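Local coordinates for protein AcrH (Aeromonas hydrophila, PDB 3WXX) that probably acts as a type III secretion chaperone that holds the translocator AopB in a complex before translocon assembly, at residues Gln71-Tyr83 and Phe96-Glu109. The protein carries 1 engineered substitution. Sequence-based numbering, arbitrary orientation.
Sequences QALGQFRLAIDSY and FPFHAAECLLQLGE. Engineered in segment 96-109: His99 (natural residue Arg).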
ATOM      1  N   GLN A  71      -2.551  -1.837  13.092  1.00 46.28           N
ATOM      2  CA  GLN A  71      -2.781  -0.978  14.243  1.00 44.15           C
ATOM      3  C   GLN A  71      -3.156  -1.833  15.455  1.00 47.04           C
ATOM      4  O   GLN A  71      -2.550  -1.724  16.519  1.00 60.87           O
ATOM      5  CB  GLN A  71      -3.896   0.021  13.925  1.00 48.73           C
ATOM      6  CG  GLN A  71      -4.154   1.132  14.946  1.00 45.67           C
ATOM      7  CD  GLN A  71      -5.156   2.176  14.441  1.00 51.80           C
ATOM      8  OE1 GLN A  71      -5.538   2.206  13.258  1.00 52.73           O
ATOM      9  NE2 GLN A  71      -5.564   3.056  15.328  1.00 54.78           N
ATOM     10  N   ALA A  72      -4.120  -2.724  15.303  1.00 40.43           N
ATOM     11  CA  ALA A  72      -4.466  -3.623  16.389  1.00 46.51           C
ATOM     12  C   ALA A  72      -3.272  -4.398  16.947  1.00 47.62           C
ATOM     13  O   ALA A  72      -3.208  -4.583  18.145  1.00 55.60           O
ATOM     14  CB  ALA A  72      -5.528  -4.622  15.949  1.00 51.76           C
ATOM     15  N   LEU A  73      -2.326  -4.819  16.109  1.00 45.64           N
ATOM     16  CA  LEU A  73      -1.097  -5.461  16.597  1.00 46.06           C
ATOM     17  C   LEU A  73      -0.081  -4.450  17.147  1.00 47.77           C
ATOM     18  O   LEU A  73       1.064  -4.820  17.437  1.00 52.44           O
ATOM     19  CB  LEU A  73      -0.382  -6.234  15.494  1.00 41.68           C
ATOM     20  CG  LEU A  73      -1.213  -7.264  14.784  1.00 39.30           C
ATOM     21  CD1 LEU A  73      -0.587  -7.701  13.467  1.00 39.05           C
ATOM     22  CD2 LEU A  73      -1.433  -8.432  15.691  1.00 39.00           C
ATOM     23  N   GLY A  74      -0.451  -3.191  17.306  1.00 43.84           N
ATOM     24  CA  GLY A  74       0.523  -2.217  17.800  1.00 48.26           C
ATOM     25  C   GLY A  74       1.608  -1.819  16.811  1.00 46.93           C
ATOM     26  O   GLY A  74       2.454  -1.028  17.147  1.00 51.63           O
ATOM     27  N   GLN A  75       1.543  -2.312  15.584  1.00 49.26           N
ATOM     28  CA  GLN A  75       2.459  -1.915  14.530  1.00 51.83           C
ATOM     29  C   GLN A  75       2.060  -0.578  13.875  1.00 51.00           C
ATOM     30  O   GLN A  75       1.667  -0.525  12.707  1.00 52.12           O
ATOM     31  CB  GLN A  75       2.516  -3.053  13.497  1.00 56.56           C
ATOM     32  CG  GLN A  75       3.347  -4.225  13.968  1.00 60.81           C
ATOM     33  CD  GLN A  75       4.822  -3.851  14.165  1.00 74.95           C
ATOM     34  OE1 GLN A  75       5.346  -2.921  13.532  1.00 86.59           O
ATOM     35  NE2 GLN A  75       5.511  -4.601  15.011  1.00 84.64           N
ATOM     36  N   PHE A  76       2.178   0.508  14.620  1.00 51.42           N
ATOM     37  CA  PHE A  76       1.615   1.810  14.201  1.00 56.90           C
ATOM     38  C   PHE A  76       2.246   2.432  12.973  1.00 55.77           C
ATOM     39  O   PHE A  76       1.572   3.068  12.163  1.00 60.86           O
ATOM     40  CB  PHE A  76       1.682   2.823  15.360  1.00 62.85           C
ATOM     41  CG  PHE A  76       0.980   2.342  16.607  1.00 67.59           C
ATOM     42  CD1 PHE A  76      -0.394   2.168  16.619  1.00 59.50           C
ATOM     43  CD2 PHE A  76       1.697   2.053  17.755  1.00 68.59           C
ATOM     44  CE1 PHE A  76      -1.032   1.705  17.742  1.00 62.76           C
ATOM     45  CE2 PHE A  76       1.059   1.594  18.887  1.00 66.25           C
ATOM     46  CZ  PHE A  76      -0.303   1.419  18.879  1.00 69.07           C
ATOM     47  N   ARG A  77       3.548   2.276  12.853  1.00 57.43           N
ATOM     48  CA  ARG A  77       4.298   2.883  11.770  1.00 55.12           C
ATOM     49  C   ARG A  77       3.897   2.240  10.443  1.00 50.24           C
ATOM     50  O   ARG A  77       3.703   2.916   9.433  1.00 48.28           O
ATOM     51  CB  ARG A  77       5.795   2.678  12.031  1.00 55.42           C
ATOM     52  CG  ARG A  77       6.775   3.520  11.281  1.00 58.91           C
ATOM     53  CD  ARG A  77       6.511   5.015  11.383  1.00 70.16           C
ATOM     54  NE  ARG A  77       7.286   5.605  12.463  1.00 68.89           N
ATOM     55  CZ  ARG A  77       7.254   6.899  12.776  1.00 70.26           C
ATOM     56  NH1 ARG A  77       6.461   7.735  12.098  1.00 72.15           N
ATOM     57  NH2 ARG A  77       8.004   7.352  13.780  1.00 69.21           N
ATOM     58  N   LEU A  78       3.834   0.911  10.452  1.00 50.46           N
ATOM     59  CA  LEU A  78       3.484   0.134   9.272  1.00 49.20           C
ATOM     60  C   LEU A  78       2.030   0.339   8.886  1.00 46.67           C
ATOM     61  O   LEU A  78       1.680   0.266   7.726  1.00 43.26           O
ATOM     62  CB  LEU A  78       3.725  -1.353   9.521  1.00 49.93           C
ATOM     63  CG  LEU A  78       5.164  -1.850   9.774  1.00 54.84           C
ATOM     64  CD1 LEU A  78       5.280  -3.362   9.588  1.00 52.20           C
ATOM     65  CD2 LEU A  78       6.189  -1.144   8.895  1.00 49.14           C
ATOM     66  N   ALA A  79       1.185   0.598   9.878  1.00 46.20           N
ATOM     67  CA  ALA A  79      -0.212   0.911   9.634  1.00 43.61           C
ATOM     68  C   ALA A  79      -0.377   2.239   8.909  1.00 40.68           C
ATOM     69  O   ALA A  79      -1.171   2.348   7.965  1.00 44.73           O
ATOM     70  CB  ALA A  79      -0.954   0.928  10.948  1.00 45.57           C
ATOM     71  N   ILE A  80       0.385   3.255   9.332  1.00 41.71           N
ATOM     72  CA  ILE A  80       0.382   4.566   8.640  1.00 36.69           C
ATOM     73  C   ILE A  80       0.745   4.432   7.189  1.00 37.51           C
ATOM     74  O   ILE A  80       0.145   5.065   6.335  1.00 41.55           O
ATOM     75  CB  ILE A  80       1.335   5.548   9.282  1.00 35.98           C
ATOM     76  CG1 ILE A  80       0.853   5.912  10.687  1.00 39.97           C
ATOM     77  CG2 ILE A  80       1.400   6.813   8.481  1.00 34.19           C
ATOM     78  CD1 ILE A  80       1.944   6.241  11.674  1.00 41.19           C
ATOM     79  N   ASP A  81       1.700   3.554   6.896  1.00 42.59           N
ATOM     80  CA  ASP A  81       2.102   3.291   5.502  1.00 39.25           C
ATOM     81  C   ASP A  81       0.913   2.772   4.691  1.00 36.04           C
ATOM     82  O   ASP A  81       0.692   3.198   3.603  1.00 37.46           O
ATOM     83  CB  ASP A  81       3.203   2.222   5.430  1.00 41.41           C
ATOM     84  CG  ASP A  81       4.540   2.667   5.977  1.00 44.94           C
ATOM     85  OD1 ASP A  81       4.886   3.882   6.006  1.00 44.78           O
ATOM     86  OD2 ASP A  81       5.274   1.732   6.346  1.00 51.99           O
ATOM     87  N   SER A  82       0.167   1.815   5.224  1.00 35.67           N
ATOM     88  CA  SER A  82      -1.003   1.249   4.536  1.00 38.40           C
ATOM     89  C   SER A  82      -2.196   2.235   4.442  1.00 36.58           C
ATOM     90  O   SER A  82      -2.843   2.372   3.396  1.00 35.30           O
ATOM     91  CB  SER A  82      -1.472  -0.014   5.265  1.00 38.30           C
ATOM     92  OG  SER A  82      -2.354  -0.703   4.409  1.00 44.63           O
ATOM     93  N   TYR A  83      -2.455   2.944   5.530  1.00 34.15           N
ATOM     94  CA  TYR A  83      -3.447   3.991   5.507  1.00 35.38           C
ATOM     95  C   TYR A  83      -3.076   5.107   4.498  1.00 36.94           C
ATOM     96  O   TYR A  83      -3.956   5.621   3.762  1.00 38.52           O
ATOM     97  CB  TYR A  83      -3.620   4.577   6.908  1.00 34.11           C
ATOM     98  CG  TYR A  83      -4.216   3.655   7.915  1.00 31.20           C
ATOM     99  CD1 TYR A  83      -5.126   2.671   7.544  1.00 31.53           C
ATOM    100  CD2 TYR A  83      -3.914   3.789   9.255  1.00 33.52           C
ATOM    101  CE1 TYR A  83      -5.712   1.826   8.489  1.00 32.36           C
ATOM    102  CE2 TYR A  83      -4.488   2.943  10.207  1.00 37.65           C
ATOM    103  CZ  TYR A  83      -5.398   1.966   9.809  1.00 34.36           C
ATOM    104  OH  TYR A  83      -5.990   1.135  10.718  1.00 34.86           O
ATOM    105  N   PHE A  96      -8.998   6.911   6.538  1.00 39.66           N
ATOM    106  CA  PHE A  96      -7.575   6.809   6.350  1.00 39.19           C
ATOM    107  C   PHE A  96      -6.806   7.836   7.182  1.00 42.46           C
ATOM    108  O   PHE A  96      -6.030   7.436   8.030  1.00 47.65           O
ATOM    109  CB  PHE A  96      -7.202   6.839   4.855  1.00 40.38           C
ATOM    110  CG  PHE A  96      -7.600   5.589   4.106  1.00 39.46           C
ATOM    111  CD1 PHE A  96      -7.051   4.358   4.447  1.00 38.76           C
ATOM    112  CD2 PHE A  96      -8.533   5.631   3.092  1.00 39.39           C
ATOM    113  CE1 PHE A  96      -7.442   3.200   3.783  1.00 38.48           C
ATOM    114  CE2 PHE A  96      -8.913   4.487   2.413  1.00 37.17           C
ATOM    115  CZ  PHE A  96      -8.358   3.267   2.759  1.00 37.71           C
ATOM    116  N   PRO A  97      -7.009   9.152   6.966  1.00 45.40           N
ATOM    117  CA  PRO A  97      -6.287  10.121   7.810  1.00 45.60           C
ATOM    118  C   PRO A  97      -6.608   9.996   9.295  1.00 45.02           C
ATOM    119  O   PRO A  97      -5.760  10.300  10.193  1.00 41.61           O
ATOM    120  CB  PRO A  97      -6.761  11.488   7.297  1.00 49.22           C
ATOM    121  CG  PRO A  97      -7.955  11.206   6.459  1.00 49.59           C
ATOM    122  CD  PRO A  97      -7.812   9.808   5.932  1.00 45.90           C
ATOM    123  N   PHE A  98      -7.824   9.550   9.575  1.00 45.00           N
ATOM    124  CA  PHE A  98      -8.259   9.446  10.973  1.00 47.03           C
ATOM    125  C   PHE A  98      -7.420   8.373  11.666  1.00 39.71           C
ATOM    126  O   PHE A  98      -6.706   8.662  12.608  1.00 38.82           O
ATOM    127  CB  PHE A  98      -9.771   9.171  11.092  1.00 43.91           C
ATOM    128  CG  PHE A  98     -10.229   9.039  12.504  1.00 43.43           C
ATOM    129  CD1 PHE A  98     -10.500  10.169  13.262  1.00 49.32           C
ATOM    130  CD2 PHE A  98     -10.349   7.791  13.096  1.00 44.77           C
ATOM    131  CE1 PHE A  98     -10.921  10.064  14.578  1.00 43.60           C
ATOM    132  CE2 PHE A  98     -10.750   7.675  14.414  1.00 42.59           C
ATOM    133  CZ  PHE A  98     -11.024   8.819  15.156  1.00 41.59           C
ATOM    134  N   HIS A  99      -7.456   7.157  11.170  1.00 38.75           N
ATOM    135  CA  HIS A  99      -6.749   6.089  11.880  1.00 46.26           C
ATOM    136  C   HIS A  99      -5.240   6.230  11.776  1.00 40.38           C
ATOM    137  O   HIS A  99      -4.507   5.798  12.646  1.00 39.87           O
ATOM    138  CB  HIS A  99      -7.225   4.718  11.409  1.00 45.51           C
ATOM    139  CG  HIS A  99      -8.671   4.482  11.685  1.00 41.20           C
ATOM    140  ND1 HIS A  99      -9.183   4.505  12.957  1.00 43.00           N
ATOM    141  CD2 HIS A  99      -9.711   4.217  10.865  1.00 40.86           C
ATOM    142  CE1 HIS A  99     -10.473   4.222  12.920  1.00 43.15           C
ATOM    143  NE2 HIS A  99     -10.819   4.053  11.661  1.00 45.60           N
ATOM    144  N   ALA A 100      -4.783   6.869  10.726  1.00 41.88           N
ATOM    145  CA  ALA A 100      -3.363   7.205  10.659  1.00 49.17           C
ATOM    146  C   ALA A 100      -2.993   8.196  11.739  1.00 43.73           C
ATOM    147  O   ALA A 100      -1.905   8.134  12.270  1.00 50.68           O
ATOM    148  CB  ALA A 100      -2.977   7.744   9.273  1.00 49.96           C
ATOM    149  N   ALA A 101      -3.867   9.155  12.005  1.00 45.88           N
ATOM    150  CA  ALA A 101      -3.620  10.142  13.061  1.00 48.48           C
ATOM    151  C   ALA A 101      -3.532   9.467  14.427  1.00 43.39           C
ATOM    152  O   ALA A 101      -2.677   9.791  15.220  1.00 47.10           O
ATOM    153  CB  ALA A 101      -4.708  11.219  13.054  1.00 50.30           C
ATOM    154  N   GLU A 102      -4.441   8.541  14.698  1.00 44.52           N
ATOM    155  CA  GLU A 102      -4.434   7.796  15.944  1.00 42.49           C
ATOM    156  C   GLU A 102      -3.104   7.144  16.108  1.00 42.38           C
ATOM    157  O   GLU A 102      -2.487   7.240  17.157  1.00 47.88           O
ATOM    158  CB  GLU A 102      -5.480   6.695  15.957  1.00 42.91           C
ATOM    159  CG  GLU A 102      -6.924   7.162  15.966  1.00 46.27           C
ATOM    160  CD  GLU A 102      -7.894   5.998  16.136  1.00 47.94           C
ATOM    161  OE1 GLU A 102      -7.616   4.901  15.582  1.00 42.81           O
ATOM    162  OE2 GLU A 102      -8.949   6.192  16.799  1.00 48.45           O
ATOM    163  N   CYS A 103      -2.664   6.480  15.053  1.00 44.06           N
ATOM    164  CA  CYS A 103      -1.359   5.838  15.031  1.00 42.92           C
ATOM    165  C   CYS A 103      -0.244   6.849  15.273  1.00 42.52           C
ATOM    166  O   CYS A 103       0.629   6.637  16.113  1.00 51.19           O
ATOM    167  CB  CYS A 103      -1.174   5.109  13.704  1.00 42.10           C
ATOM    168  SG  CYS A 103      -2.215   3.632  13.556  1.00 40.00           S
ATOM    169  N   LEU A 104      -0.286   7.976  14.582  1.00 42.93           N
ATOM    170  CA  LEU A 104       0.727   9.048  14.782  1.00 44.41           C
ATOM    171  C   LEU A 104       0.797   9.563  16.202  1.00 48.52           C
ATOM    172  O   LEU A 104       1.871   9.724  16.744  1.00 54.14           O
ATOM    173  CB  LEU A 104       0.502  10.189  13.821  1.00 40.63           C
ATOM    174  CG  LEU A 104       0.872   9.803  12.375  1.00 41.99           C
ATOM    175  CD1 LEU A 104       0.461  10.889  11.406  1.00 44.64           C
ATOM    176  CD2 LEU A 104       2.364   9.533  12.232  1.00 42.21           C
ATOM    177  N   LEU A 105      -0.362   9.717  16.835  1.00 56.27           N
ATOM    178  CA  LEU A 105      -0.450  10.182  18.222  1.00 51.15           C
ATOM    179  C   LEU A 105       0.184   9.202  19.173  1.00 49.99           C
ATOM    180  O   LEU A 105       0.819   9.605  20.123  1.00 51.77           O
ATOM    181  CB  LEU A 105      -1.925  10.413  18.635  1.00 51.26           C
ATOM    182  CG  LEU A 105      -2.179  10.838  20.100  1.00 45.11           C
ATOM    183  CD1 LEU A 105      -1.455  12.136  20.431  1.00 43.60           C
ATOM    184  CD2 LEU A 105      -3.659  10.979  20.318  1.00 38.42           C
ATOM    185  N   GLN A 106      -0.040   7.913  18.945  1.00 56.54           N
ATOM    186  CA  GLN A 106       0.574   6.888  19.756  1.00 61.30           C
ATOM    187  C   GLN A 106       2.090   6.933  19.653  1.00 63.45           C
ATOM    188  O   GLN A 106       2.765   6.497  20.567  1.00 71.03           O
ATOM    189  CB  GLN A 106       0.073   5.502  19.350  1.00 65.56           C
ATOM    190  CG  GLN A 106      -1.359   5.269  19.781  1.00 70.35           C
ATOM    191  CD  GLN A 106      -1.514   5.202  21.285  1.00 75.79           C
ATOM    192  OE1 GLN A 106      -2.295   5.962  21.833  1.00 77.55           O
ATOM    193  NE2 GLN A 106      -0.754   4.331  21.963  1.00 81.22           N
ATOM    194  N   LEU A 107       2.632   7.429  18.543  1.00 62.31           N
ATOM    195  CA  LEU A 107       4.097   7.514  18.392  1.00 61.80           C
ATOM    196  C   LEU A 107       4.650   8.878  18.797  1.00 59.61           C
ATOM    197  O   LEU A 107       5.853   9.108  18.706  1.00 69.81           O
ATOM    198  CB  LEU A 107       4.501   7.247  16.943  1.00 55.51           C
ATOM    199  CG  LEU A 107       4.252   5.869  16.383  1.00 54.17           C
ATOM    200  CD1 LEU A 107       4.459   5.897  14.891  1.00 54.01           C
ATOM    201  CD2 LEU A 107       5.169   4.846  17.026  1.00 55.57           C
ATOM    202  N   GLY A 108       3.782   9.789  19.205  1.00 50.84           N
ATOM    203  CA  GLY A 108       4.218  11.087  19.631  1.00 50.47           C
ATOM    204  C   GLY A 108       4.370  12.065  18.490  1.00 50.95           C
ATOM    205  O   GLY A 108       4.788  13.192  18.709  1.00 52.86           O
ATOM    206  N   GLU A 109       4.016  11.665  17.273  1.00 54.37           N
ATOM    207  CA  GLU A 109       4.133  12.586  16.155  1.00 56.34           C
ATOM    208  C   GLU A 109       2.911  13.487  16.040  1.00 49.01           C
ATOM    209  O   GLU A 109       2.004  13.255  15.249  1.00 47.20           O
ATOM    210  CB  GLU A 109       4.486  11.851  14.865  1.00 60.59           C
ATOM    211  CG  GLU A 109       5.978  11.849  14.641  1.00 71.46           C
ATOM    212  CD  GLU A 109       6.456  10.633  13.889  1.00 80.03           C
ATOM    213  OE1 GLU A 109       6.134  10.514  12.673  1.00 77.73           O
ATOM    214  OE2 GLU A 109       7.151   9.811  14.527  1.00 74.44           O
TER
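Cys103 of helix 95-106 is a knob set among Phe76, Ala79 and Ile80 of helix 76-89, with Gln71, at the end of helix 60-72, completing the hole. Its small, weakly polar sulfur suits this buried side chain: SG lies 3.9 Å from CD1 of Phe76, in the plane of that ring at its edge, and also meets the edge of the Tyr83 ring. One face of Phe76 is topped over its centre by CB of Gln106, a CH-pi contact of 4.0 Å to the centroid. Ile80 sends CD1 across to CD2 of Leu104. Tyr83 of helix 76-89 is the answering knob, among Phe96, His99, Ala100 and Cys103; the methyl of Ala100 lets the ring lie close.

The axes of segments 76-83 and 96-106 approach to 8.9 Å and run nearly antiparallel, at 157°, in the manner of tetratricopeptide-repeat chaperones, whose stacked helices form a curved scaffold. AopB packs here too, with its Val4 on Tyr83 and its Trp123 on Ala100.

Polar groups line the flanks. The Gln71 amide is oriented by both ends: OE1 accepts from OH of Tyr83 at 2.8 Å in the carbonyl plane, while NE2 gives to OE1 of Glu102 at 2.8 Å. That same oxygen receives ND1 of the engineered His99 at 3.1 Å, from the opposite face of the carboxylate. Arg77 starts away from its partner, but bends at chi2 (53°) and chi3 (94°) bring its guanidinium back into a bidentate salt bridge with the oppositely charged, nearly coplanar Glu109 carboxylate, NH2 to OE2 at 2.7 Å and NH1 to OE1; CD1 of Leu107 covers one guanidinium face.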